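Local coordinates for protein DNA polymerase sliding clamp B (Sulfolobus tokodaii, PDB 3AIZ) that serves as a subunit of the ring that encircles DNA and, as a moving platform, tethers DNA polymerase and other DNA-processing proteins to it, at residues L28-S37 and I49-Y60; P65-L75 and I113-I122. All blocks are in the same frame, centred on the assembly; numbering follows the deposited sequence.

Contact 1: residues L28-S37 and I49-Y60; sequences LNFTEDSIFS and IFKIPKEYLEDY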
loop_
_atom_site.group_PDB
_atom_site.type_symbol
_atom_site.label_atom_id
_atom_site.label_comp_id
_atom_site.label_asym_id
_atom_site.label_seq_id
_atom_site.Cartn_x
_atom_site.Cartn_y
_atom_site.Cartn_z
ATOM N N LEU A 28 30.640 -22.860 9.919
ATOM C CA LEU A 28 31.544 -22.194 8.993
ATOM C C LEU A 28 32.970 -22.667 9.232
ATOM O O LEU A 28 33.523 -22.472 10.314
ATOM C CB LEU A 28 31.474 -20.677 9.162
ATOM C CG LEU A 28 30.350 -19.921 8.456
ATOM C CD1 LEU A 28 30.357 -18.464 8.881
ATOM C CD2 LEU A 28 30.489 -20.041 6.946
ATOM N N ASN A 29 33.562 -23.291 8.221
ATOM C CA ASN A 29 34.927 -23.783 8.326
ATOM C C ASN A 29 35.922 -22.844 7.655
ATOM O O ASN A 29 35.861 -22.621 6.446
ATOM C CB ASN A 29 35.038 -25.187 7.730
ATOM C CG ASN A 29 34.134 -26.186 8.424
ATOM O OD1 ASN A 29 34.261 -26.429 9.623
ATOM N ND2 ASN A 29 33.214 -26.774 7.669
ATOM N N PHE A 30 36.831 -22.293 8.451
ATOM C CA PHE A 30 37.879 -21.422 7.933
ATOM C C PHE A 30 39.170 -22.207 7.737
ATOM O O PHE A 30 39.796 -22.636 8.704
ATOM C CB PHE A 30 38.124 -20.250 8.883
ATOM C CG PHE A 30 36.939 -19.344 9.050
ATOM C CD1 PHE A 30 35.967 -19.621 9.997
ATOM C CD2 PHE A 30 36.797 -18.215 8.262
ATOM C CE1 PHE A 30 34.876 -18.788 10.153
ATOM C CE2 PHE A 30 35.708 -17.378 8.415
ATOM C CZ PHE A 30 34.746 -17.665 9.361
ATOM N N THR A 31 39.559 -22.398 6.482
ATOM C CA THR A 31 40.785 -23.119 6.167
ATOM C C THR A 31 41.718 -22.231 5.361
ATOM O O THR A 31 41.379 -21.093 5.041
ATOM C CB THR A 31 40.503 -24.403 5.365
ATOM O OG1 THR A 31 40.184 -24.064 4.009
ATOM C CG2 THR A 31 39.349 -25.177 5.978
ATOM N N GLU A 32 42.892 -22.756 5.031
ATOM C CA GLU A 32 43.874 -22.002 4.264
ATOM C C GLU A 32 43.410 -21.795 2.826
ATOM O O GLU A 32 43.688 -20.764 2.215
ATOM C CB GLU A 32 45.226 -22.718 4.275
ATOM C CG GLU A 32 46.322 -21.989 3.510
ATOM C CD GLU A 32 47.590 -22.813 3.374
ATOM O OE1 GLU A 32 47.540 -24.033 3.642
ATOM O OE2 GLU A 32 48.634 -22.243 2.994
ATOM N N ASP A 33 42.692 -22.778 2.293
ATOM C CA ASP A 33 42.310 -22.767 0.885
ATOM C C ASP A 33 40.904 -22.227 0.622
ATOM O O ASP A 33 40.584 -21.858 -0.508
ATOM C CB ASP A 33 42.458 -24.166 0.281
ATOM C CG ASP A 33 43.904 -24.615 0.204
ATOM O OD1 ASP A 33 44.801 -23.786 0.478
ATOM O OD2 ASP A 33 44.146 -25.793 -0.135
ATOM N N SER A 34 40.069 -22.180 1.655
ATOM C CA SER A 34 38.708 -21.684 1.483
ATOM C C SER A 34 37.910 -21.641 2.777
ATOM O O SER A 34 38.179 -22.388 3.718
ATOM C CB SER A 34 37.953 -22.552 0.473
ATOM O OG SER A 34 37.639 -23.818 1.031
ATOM N N ILE A 35 36.923 -20.753 2.811
ATOM C CA ILE A 35 35.894 -20.790 3.835
ATOM C C ILE A 35 34.773 -21.640 3.269
ATOM O O ILE A 35 34.388 -21.470 2.113
ATOM C CB ILE A 35 35.345 -19.389 4.138
ATOM C CG1 ILE A 35 36.471 -18.458 4.590
ATOM C CG2 ILE A 35 34.253 -19.459 5.195
ATOM C CD1 ILE A 35 36.015 -17.039 4.844
ATOM N N PHE A 36 34.252 -22.567 4.063
ATOM C CA PHE A 36 33.204 -23.443 3.561
ATOM C C PHE A 36 32.334 -24.034 4.660
ATOM O O PHE A 36 32.744 -24.130 5.815
ATOM C CB PHE A 36 33.807 -24.572 2.724
ATOM C CG PHE A 36 34.527 -25.611 3.534
ATOM C CD1 PHE A 36 35.896 -25.533 3.727
ATOM C CD2 PHE A 36 33.834 -26.668 4.102
ATOM C CE1 PHE A 36 36.558 -26.489 4.470
ATOM C CE2 PHE A 36 34.493 -27.626 4.846
ATOM C CZ PHE A 36 35.856 -27.536 5.030
ATOM N N SER A 37 31.128 -24.433 4.277
ATOM C CA SER A 37 30.209 -25.112 5.173
ATOM C C SER A 37 29.533 -26.239 4.406
ATOM O O SER A 37 29.082 -26.041 3.279
ATOM C CB SER A 37 29.163 -24.135 5.707
ATOM O OG SER A 37 28.282 -24.778 6.610
ATOM N N ILE A 49 26.803 -28.051 -0.119
ATOM C CA ILE A 49 28.105 -27.456 0.146
ATOM C C ILE A 49 28.130 -25.975 -0.208
ATOM O O ILE A 49 27.733 -25.575 -1.301
ATOM C CB ILE A 49 29.228 -28.166 -0.633
ATOM C CG1 ILE A 49 29.376 -29.613 -0.166
ATOM C CG2 ILE A 49 30.544 -27.430 -0.461
ATOM C CD1 ILE A 49 30.451 -30.375 -0.903
ATOM N N PHE A 50 28.597 -25.168 0.735
ATOM C CA PHE A 50 28.841 -23.755 0.502
ATOM C C PHE A 50 30.343 -23.535 0.576
ATOM O O PHE A 50 30.967 -23.874 1.578
ATOM C CB PHE A 50 28.120 -22.919 1.561
ATOM C CG PHE A 50 28.669 -21.534 1.722
ATOM C CD1 PHE A 50 28.457 -20.571 0.753
ATOM C CD2 PHE A 50 29.389 -21.191 2.853
ATOM C CE1 PHE A 50 28.962 -19.295 0.904
ATOM C CE2 PHE A 50 29.894 -19.918 3.009
ATOM C CZ PHE A 50 29.680 -18.968 2.033
ATOM N N LYS A 51 30.932 -22.988 -0.483
ATOM C CA LYS A 51 32.386 -22.847 -0.534
ATOM C C LYS A 51 32.870 -21.561 -1.202
ATOM O O LYS A 51 32.432 -21.211 -2.296
ATOM C CB LYS A 51 33.016 -24.067 -1.215
ATOM C CG LYS A 51 34.513 -23.940 -1.457
ATOM C CD LYS A 51 35.144 -25.286 -1.775
ATOM C CE LYS A 51 34.541 -25.905 -3.023
ATOM N NZ LYS A 51 35.063 -27.280 -3.275
ATOM N N ILE A 52 33.783 -20.868 -0.530
ATOM C CA ILE A 52 34.431 -19.688 -1.088
ATOM C C ILE A 52 35.944 -19.883 -1.141
ATOM O O ILE A 52 36.622 -19.787 -0.117
ATOM C CB ILE A 52 34.130 -18.425 -0.263
ATOM C CG1 ILE A 52 32.622 -18.228 -0.111
ATOM C CG2 ILE A 52 34.768 -17.206 -0.909
ATOM C CD1 ILE A 52 32.246 -16.945 0.597
ATOM N N PRO A 53 36.478 -20.163 -2.338
ATOM C CA PRO A 53 37.924 -20.336 -2.514
ATOM C C PRO A 53 38.693 -19.135 -1.976
ATOM O O PRO A 53 38.178 -18.019 -2.001
ATOM C CB PRO A 53 38.078 -20.424 -4.034
ATOM C CG PRO A 53 36.766 -20.940 -4.512
ATOM C CD PRO A 53 35.738 -20.343 -3.598
ATOM N N LYS A 54 39.911 -19.366 -1.498
ATOM C CA LYS A 54 40.721 -18.301 -0.916
ATOM C C LYS A 54 41.065 -17.232 -1.948
ATOM O O LYS A 54 41.442 -16.116 -1.595
ATOM C CB LYS A 54 42.003 -18.867 -0.302
ATOM C CG LYS A 54 43.033 -19.321 -1.325
ATOM C CD LYS A 54 44.397 -19.514 -0.683
ATOM C CE LYS A 54 45.470 -19.781 -1.728
ATOM N NZ LYS A 54 46.825 -19.892 -1.117
ATOM N N GLU A 55 40.938 -17.583 -3.223
ATOM C CA GLU A 55 41.217 -16.645 -4.303
ATOM C C GLU A 55 40.246 -15.473 -4.259
ATOM O O GLU A 55 40.572 -14.364 -4.684
ATOM C CB GLU A 55 41.121 -17.345 -5.660
ATOM C CG GLU A 55 41.400 -16.431 -6.844
ATOM C CD GLU A 55 40.968 -17.037 -8.168
ATOM O OE1 GLU A 55 40.308 -18.097 -8.152
ATOM O OE2 GLU A 55 41.286 -16.446 -9.222
ATOM N N TYR A 56 39.052 -15.725 -3.737
ATOM C CA TYR A 56 38.011 -14.707 -3.693
ATOM C C TYR A 56 37.852 -14.124 -2.293
ATOM O O TYR A 56 36.859 -13.461 -1.992
ATOM C CB TYR A 56 36.688 -15.282 -4.194
ATOM C CG TYR A 56 36.805 -15.946 -5.547
ATOM C CD1 TYR A 56 37.041 -15.195 -6.691
ATOM C CD2 TYR A 56 36.680 -17.322 -5.680
ATOM C CE1 TYR A 56 37.150 -15.797 -7.930
ATOM C CE2 TYR A 56 36.784 -17.933 -6.916
ATOM C CZ TYR A 56 37.020 -17.165 -8.037
ATOM O OH TYR A 56 37.126 -17.768 -9.269
ATOM N N LEU A 57 38.843 -14.378 -1.443
ATOM C CA LEU A 57 38.886 -13.791 -0.111
ATOM C C LEU A 57 40.047 -12.810 -0.024
ATOM O O LEU A 57 41.204 -13.197 -0.180
ATOM C CB LEU A 57 39.054 -14.879 0.949
ATOM C CG LEU A 57 37.947 -15.929 1.059
ATOM C CD1 LEU A 57 38.371 -17.048 1.995
ATOM C CD2 LEU A 57 36.644 -15.294 1.526
ATOM N N GLU A 58 39.737 -11.541 0.219
ATOM C CA GLU A 58 40.774 -10.525 0.367
ATOM C C GLU A 58 41.091 -10.275 1.837
ATOM O O GLU A 58 40.280 -10.574 2.713
ATOM C CB GLU A 58 40.358 -9.217 -0.311
ATOM C CG GLU A 58 40.310 -9.284 -1.830
ATOM C CD GLU A 58 39.087 -10.017 -2.349
ATOM O OE1 GLU A 58 37.998 -9.853 -1.760
ATOM O OE2 GLU A 58 39.215 -10.750 -3.353
ATOM N N ASP A 59 42.276 -9.728 2.096
ATOM C CA ASP A 59 42.707 -9.399 3.452
ATOM C C ASP A 59 42.418 -10.561 4.395
ATOM O O ASP A 59 41.899 -10.373 5.495
ATOM C CB ASP A 59 42.002 -8.130 3.939
ATOM C CG ASP A 59 42.740 -7.449 5.075
ATOM O OD1 ASP A 59 43.808 -7.953 5.481
ATOM O OD2 ASP A 59 42.250 -6.406 5.559
ATOM N N TYR A 60 42.762 -11.765 3.950
ATOM C CA TYR A 60 42.426 -12.985 4.672
ATOM C C TYR A 60 43.530 -13.401 5.639
ATOM O O TYR A 60 44.548 -13.958 5.232
ATOM C CB TYR A 60 42.138 -14.112 3.677
ATOM C CG TYR A 60 41.630 -15.389 4.302
ATOM C CD1 TYR A 60 40.998 -15.380 5.537
ATOM C CD2 TYR A 60 41.766 -16.605 3.646
ATOM C CE1 TYR A 60 40.527 -16.547 6.105
ATOM C CE2 TYR A 60 41.298 -17.775 4.208
ATOM C CZ TYR A 60 40.680 -17.740 5.437
ATOM O OH TYR A 60 40.212 -18.904 6.000
#
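Tyr60 meets Thr31 at the edge of its ring, where the phenol OH donates to Thr31 O at 2.7 Å, tilted 25° from the carbonyl plane. One face of the same ring carries Leu57 CD1, offset toward the rim, while the OH also lies at the edge of the Phe30 ring. The Phe50 ring receives Leu28 CD2 at its edge, 4.0 Å from CE2, and meets the ring of Phe12 from helix 9-16 with the planes inclined. Phe36 instead has Asn29 CB over the centre of one face. Ile35 touches Leu57, CG1 to CD1 3.5 Å, and also the hydroxyl end of Tyr60. The backbone is a regular antiparallel hairpin of the PCNA N-terminal domain, strand 34-40 against strand 46-53. Ile35 pairs with Ile52 and Ser37 with Phe50 as hydrogen-bonded pairs, their side chains on one face; Ser34, Phe36, Lys51 and Pro53 occupy the other. Ile52 N reaches Ile35 O at 2.8 Å. Within the 31-34 turn Thr31 OG1 donates to Ser34 O at 2.6 Å, on a lone pair, and Lys54 N joins that turn to the 3-10 segment 54-55 by donating to Asp33 O from above the carbonyl plane. Ser34 O serves two donors, since Thr31 N uses it as well. Lys54 runs out extended past Glu32 O, its CD 3.2 Å from that oxygen, with the carboxylates of Glu32 and Asp33 nearby but not in contact with NZ. Lys51 sends its ammonium away to a salt bridge with Glu127.

Contact 2: residues P65-L75 and I113-I122; sequences PLGIKININDL and IYIKGEKTSI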
loop_
_atom_site.group_PDB
_atom_site.type_symbol
_atom_site.label_atom_id
_atom_site.label_comp_id
_atom_site.label_asym_id
_atom_site.label_seq_id
_atom_site.Cartn_x
_atom_site.Cartn_y
_atom_site.Cartn_z
ATOM N N PRO A 65 43.568 -23.441 11.127
ATOM C CA PRO A 65 42.227 -23.938 10.803
ATOM C C PRO A 65 41.288 -23.915 12.006
ATOM O O PRO A 65 41.719 -24.168 13.131
ATOM C CB PRO A 65 42.497 -25.377 10.369
ATOM C CG PRO A 65 43.849 -25.319 9.760
ATOM C CD PRO A 65 44.622 -24.294 10.550
ATOM N N LEU A 66 40.017 -23.615 11.760
ATOM C CA LEU A 66 39.034 -23.508 12.831
ATOM C C LEU A 66 37.618 -23.398 12.269
ATOM O O LEU A 66 37.413 -22.864 11.179
ATOM C CB LEU A 66 39.359 -22.305 13.722
ATOM C CG LEU A 66 38.423 -21.978 14.887
ATOM C CD1 LEU A 66 39.197 -21.350 16.036
ATOM C CD2 LEU A 66 37.293 -21.067 14.434
ATOM N N GLY A 67 36.643 -23.909 13.017
ATOM C CA GLY A 67 35.254 -23.856 12.598
ATOM C C GLY A 67 34.350 -23.233 13.644
ATOM O O GLY A 67 34.454 -23.548 14.830
ATOM N N ILE A 68 33.459 -22.348 13.209
ATOM C CA ILE A 68 32.548 -21.672 14.124
ATOM C C ILE A 68 31.095 -22.028 13.830
ATOM O O ILE A 68 30.567 -21.695 12.770
ATOM C CB ILE A 68 32.702 -20.142 14.051
ATOM C CG1 ILE A 68 34.180 -19.753 13.989
ATOM C CG2 ILE A 68 32.016 -19.481 15.236
ATOM C CD1 ILE A 68 34.415 -18.258 13.947
ATOM N N LYS A 69 30.450 -22.701 14.778
ATOM C CA LYS A 69 29.048 -23.074 14.634
ATOM C C LYS A 69 28.145 -21.894 14.981
ATOM O O LYS A 69 28.038 -21.506 16.143
ATOM C CB LYS A 69 28.723 -24.275 15.522
ATOM C CG LYS A 69 27.313 -24.815 15.360
ATOM C CD LYS A 69 27.144 -26.128 16.106
ATOM C CE LYS A 69 25.742 -26.690 15.931
ATOM N NZ LYS A 69 24.712 -25.804 16.538
ATOM N N ILE A 70 27.498 -21.328 13.967
ATOM C CA ILE A 70 26.688 -20.128 14.151
ATOM C C ILE A 70 25.243 -20.315 13.695
ATOM O O ILE A 70 24.926 -21.256 12.969
ATOM C CB ILE A 70 27.285 -18.938 13.381
ATOM C CG1 ILE A 70 27.110 -19.140 11.875
ATOM C CG2 ILE A 70 28.751 -18.755 13.737
ATOM C CD1 ILE A 70 27.618 -17.989 11.043
ATOM N N ASN A 71 24.376 -19.405 14.129
ATOM C CA ASN A 71 22.981 -19.398 13.708
ATOM C C ASN A 71 22.839 -18.717 12.352
ATOM O O ASN A 71 22.989 -17.500 12.240
ATOM C CB ASN A 71 22.114 -18.691 14.754
ATOM C CG ASN A 71 20.627 -18.787 14.450
ATOM O OD1 ASN A 71 20.220 -18.867 13.290
ATOM N ND2 ASN A 71 19.810 -18.775 15.496
ATOM N N ILE A 72 22.549 -19.508 11.325
ATOM C CA ILE A 72 22.500 -19.007 9.956
ATOM C C ILE A 72 21.479 -17.884 9.769
ATOM O O ILE A 72 21.663 -17.003 8.929
ATOM C CB ILE A 72 22.201 -20.139 8.953
ATOM C CG1 ILE A 72 22.300 -19.619 7.518
ATOM C CG2 ILE A 72 20.832 -20.744 9.219
ATOM C CD1 ILE A 72 22.045 -20.674 6.471
ATOM N N ASN A 73 20.409 -17.918 10.554
ATOM C CA ASN A 73 19.361 -16.908 10.455
ATOM C C ASN A 73 19.882 -15.498 10.715
ATOM O O ASN A 73 19.575 -14.567 9.969
ATOM C CB ASN A 73 18.210 -17.236 11.407
ATOM C CG ASN A 73 17.462 -18.492 11.003
ATOM O OD1 ASN A 73 17.115 -18.674 9.835
ATOM N ND2 ASN A 73 17.205 -19.365 11.971
ATOM N N ASP A 74 20.672 -15.348 11.774
ATOM C CA ASP A 74 21.253 -14.057 12.123
ATOM C C ASP A 74 22.167 -13.547 11.015
ATOM O O ASP A 74 22.216 -12.348 10.739
ATOM C CB ASP A 74 22.040 -14.160 13.431
ATOM C CG ASP A 74 21.164 -14.529 14.609
ATOM O OD1 ASP A 74 19.928 -14.380 14.503
ATOM O OD2 ASP A 74 21.712 -14.966 15.644
ATOM N N LEU A 75 22.888 -14.467 10.384
ATOM C CA LEU A 75 23.821 -14.115 9.320
ATOM C C LEU A 75 23.085 -13.672 8.062
ATOM O O LEU A 75 23.640 -12.962 7.224
ATOM C CB LEU A 75 24.745 -15.296 9.012
ATOM C CG LEU A 75 25.826 -15.077 7.953
ATOM C CD1 LEU A 75 26.620 -13.814 8.242
ATOM C CD2 LEU A 75 26.744 -16.287 7.875
ATOM N N ILE A 113 27.136 -7.189 13.276
ATOM C CA ILE A 113 26.419 -8.016 14.231
ATOM C C ILE A 113 27.367 -9.039 14.847
ATOM O O ILE A 113 28.148 -9.682 14.147
ATOM C CB ILE A 113 25.210 -8.723 13.578
ATOM C CG1 ILE A 113 24.361 -9.421 14.640
ATOM C CG2 ILE A 113 25.667 -9.702 12.507
ATOM C CD1 ILE A 113 23.112 -10.071 14.087
ATOM N N TYR A 114 27.308 -9.165 16.167
ATOM C CA TYR A 114 28.139 -10.120 16.879
ATOM C C TYR A 114 27.351 -11.400 17.121
ATOM O O TYR A 114 26.431 -11.431 17.936
ATOM C CB TYR A 114 28.615 -9.525 18.206
ATOM C CG TYR A 114 29.466 -8.283 18.047
ATOM C CD1 TYR A 114 28.885 -7.050 17.777
ATOM C CD2 TYR A 114 30.849 -8.341 18.174
ATOM C CE1 TYR A 114 29.657 -5.912 17.633
ATOM C CE2 TYR A 114 31.630 -7.207 18.031
ATOM C CZ TYR A 114 31.027 -5.995 17.761
ATOM O OH TYR A 114 31.796 -4.862 17.618
ATOM N N ILE A 115 27.712 -12.456 16.400
ATOM C CA ILE A 115 27.006 -13.726 16.500
ATOM C C ILE A 115 27.678 -14.666 17.493
ATOM O O ILE A 115 28.852 -15.005 17.342
ATOM C CB ILE A 115 26.929 -14.431 15.133
ATOM C CG1 ILE A 115 26.242 -13.532 14.105
ATOM C CG2 ILE A 115 26.202 -15.761 15.258
ATOM C CD1 ILE A 115 26.139 -14.149 12.727
ATOM N N LYS A 116 26.931 -15.079 18.513
ATOM C CA LYS A 116 27.424 -16.079 19.451
ATOM C C LYS A 116 27.565 -17.409 18.726
ATOM O O LYS A 116 26.627 -17.870 18.076
ATOM C CB LYS A 116 26.476 -16.227 20.642
ATOM C CG LYS A 116 26.379 -14.989 21.520
ATOM C CD LYS A 116 25.491 -15.234 22.732
ATOM C CE LYS A 116 25.432 -14.007 23.630
ATOM N NZ LYS A 116 24.597 -14.242 24.841
ATOM N N GLY A 117 28.739 -18.020 18.831
ATOM C CA GLY A 117 28.996 -19.268 18.137
ATOM C C GLY A 117 30.027 -20.152 18.806
ATOM O O GLY A 117 31.103 -19.694 19.187
ATOM N N GLU A 118 29.690 -21.429 18.948
ATOM C CA GLU A 118 30.612 -22.413 19.499
ATOM C C GLU A 118 31.789 -22.630 18.554
ATOM O O GLU A 118 31.609 -22.740 17.342
ATOM C CB GLU A 118 29.887 -23.740 19.737
ATOM C CG GLU A 118 30.791 -24.876 20.186
ATOM C CD GLU A 118 30.081 -26.218 20.198
ATOM O OE1 GLU A 118 28.893 -26.268 19.814
ATOM O OE2 GLU A 118 30.711 -27.224 20.590
ATOM N N LYS A 119 32.993 -22.684 19.112
ATOM C CA LYS A 119 34.185 -22.972 18.320
ATOM C C LYS A 119 34.516 -24.459 18.376
ATOM O O LYS A 119 34.573 -25.052 19.453
ATOM C CB LYS A 119 35.374 -22.142 18.804
ATOM C CG LYS A 119 35.235 -20.652 18.543
ATOM C CD LYS A 119 36.474 -19.897 18.990
ATOM C CE LYS A 119 36.342 -18.409 18.713
ATOM N NZ LYS A 119 37.520 -17.647 19.212
ATOM N N THR A 120 34.729 -25.056 17.209
ATOM C CA THR A 120 35.012 -26.484 17.121
ATOM C C THR A 120 36.161 -26.774 16.164
ATOM O O THR A 120 36.843 -25.862 15.695
ATOM C CB THR A 120 33.776 -27.274 16.648
ATOM O OG1 THR A 120 33.342 -26.770 15.378
ATOM C CG2 THR A 120 32.642 -27.148 17.653
ATOM N N SER A 121 36.371 -28.055 15.886
ATOM C CA SER A 121 37.366 -28.475 14.911
ATOM C C SER A 121 36.722 -28.546 13.532
ATOM O O SER A 121 35.553 -28.912 13.401
ATOM C CB SER A 121 37.958 -29.831 15.298
ATOM O OG SER A 121 36.939 -30.799 15.471
ATOM N N ILE A 122 37.488 -28.191 12.505
ATOM C CA ILE A 122 36.964 -28.129 11.146
ATOM C C ILE A 122 36.302 -29.429 10.701
ATOM O O ILE A 122 36.880 -30.510 10.828
ATOM C CB ILE A 122 38.059 -27.754 10.133
ATOM C CG1 ILE A 122 38.545 -26.328 10.384
ATOM C CG2 ILE A 122 37.540 -27.892 8.709
ATOM C CD1 ILE A 122 39.409 -25.781 9.279
#
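Ile115 makes the close-packed part of the contact, between strand and helix: its CG2, anti to the backbone N, lies 3.8 Å from Ile70 CB, while its CD1 reaches Leu75 CB at 4.1 Å. At the other end Ile122 turns CD1 onto Pro65 CB and the backbone of Leu66. In the middle Thr120 N donates to Gly67 O at 2.8 Å, almost straight, and Lys69 N to Glu118 O at 2.8 Å; the return bond from Gly67 N to Thr120 O is weak. Strand 109-120 is broken near Gly117, so 118-120 pairs with 66-71 at an angle of 149° and 113-116 swings away at 113°. The face carrying Lys69 and Glu118 is looser, with Glu118 exposed and Lys69 partly so. There Lys69 CD lies 4.1 Å from Glu118 OE1, but Lys69 NZ stays 5.3 Å from that oxygen, and Glu25 shares Lys69 in a long, weak ion pair. On the other face Lys119 turns to a salt bridge with Glu93. Ile113 pairs in an antiparallel ladder with a strand of a neighbouring PCNA3 subunit. Cohesion therefore rests on backbone bonds and aliphatic packing, the Lys69 and Glu118 charges probably adding only a diffuse attraction.

Followed from the N terminus, contact 1 comes first and is local: 28-37 returns to 49-60 across the hairpin loop. The chain then enters 65-75, and contact 2 closes only at 113-122, after helix 72-80 and two further strands. The two loops are thus in series and neither encloses the other. They are joined side by side within the sheet, because strands 25-30 and 66-71 are neighbours: Phe30 N to Leu66 O and Ile68 N to Leu28 O are probable hydrogen bonds. Ile122 also packs on Thr31, bringing the end of contact 2 to the turn of contact 1. Together they link strands 46-53, 34-40, 25-30, 66-71 and 109-120 of the N-terminal domain, in that order across the sheet.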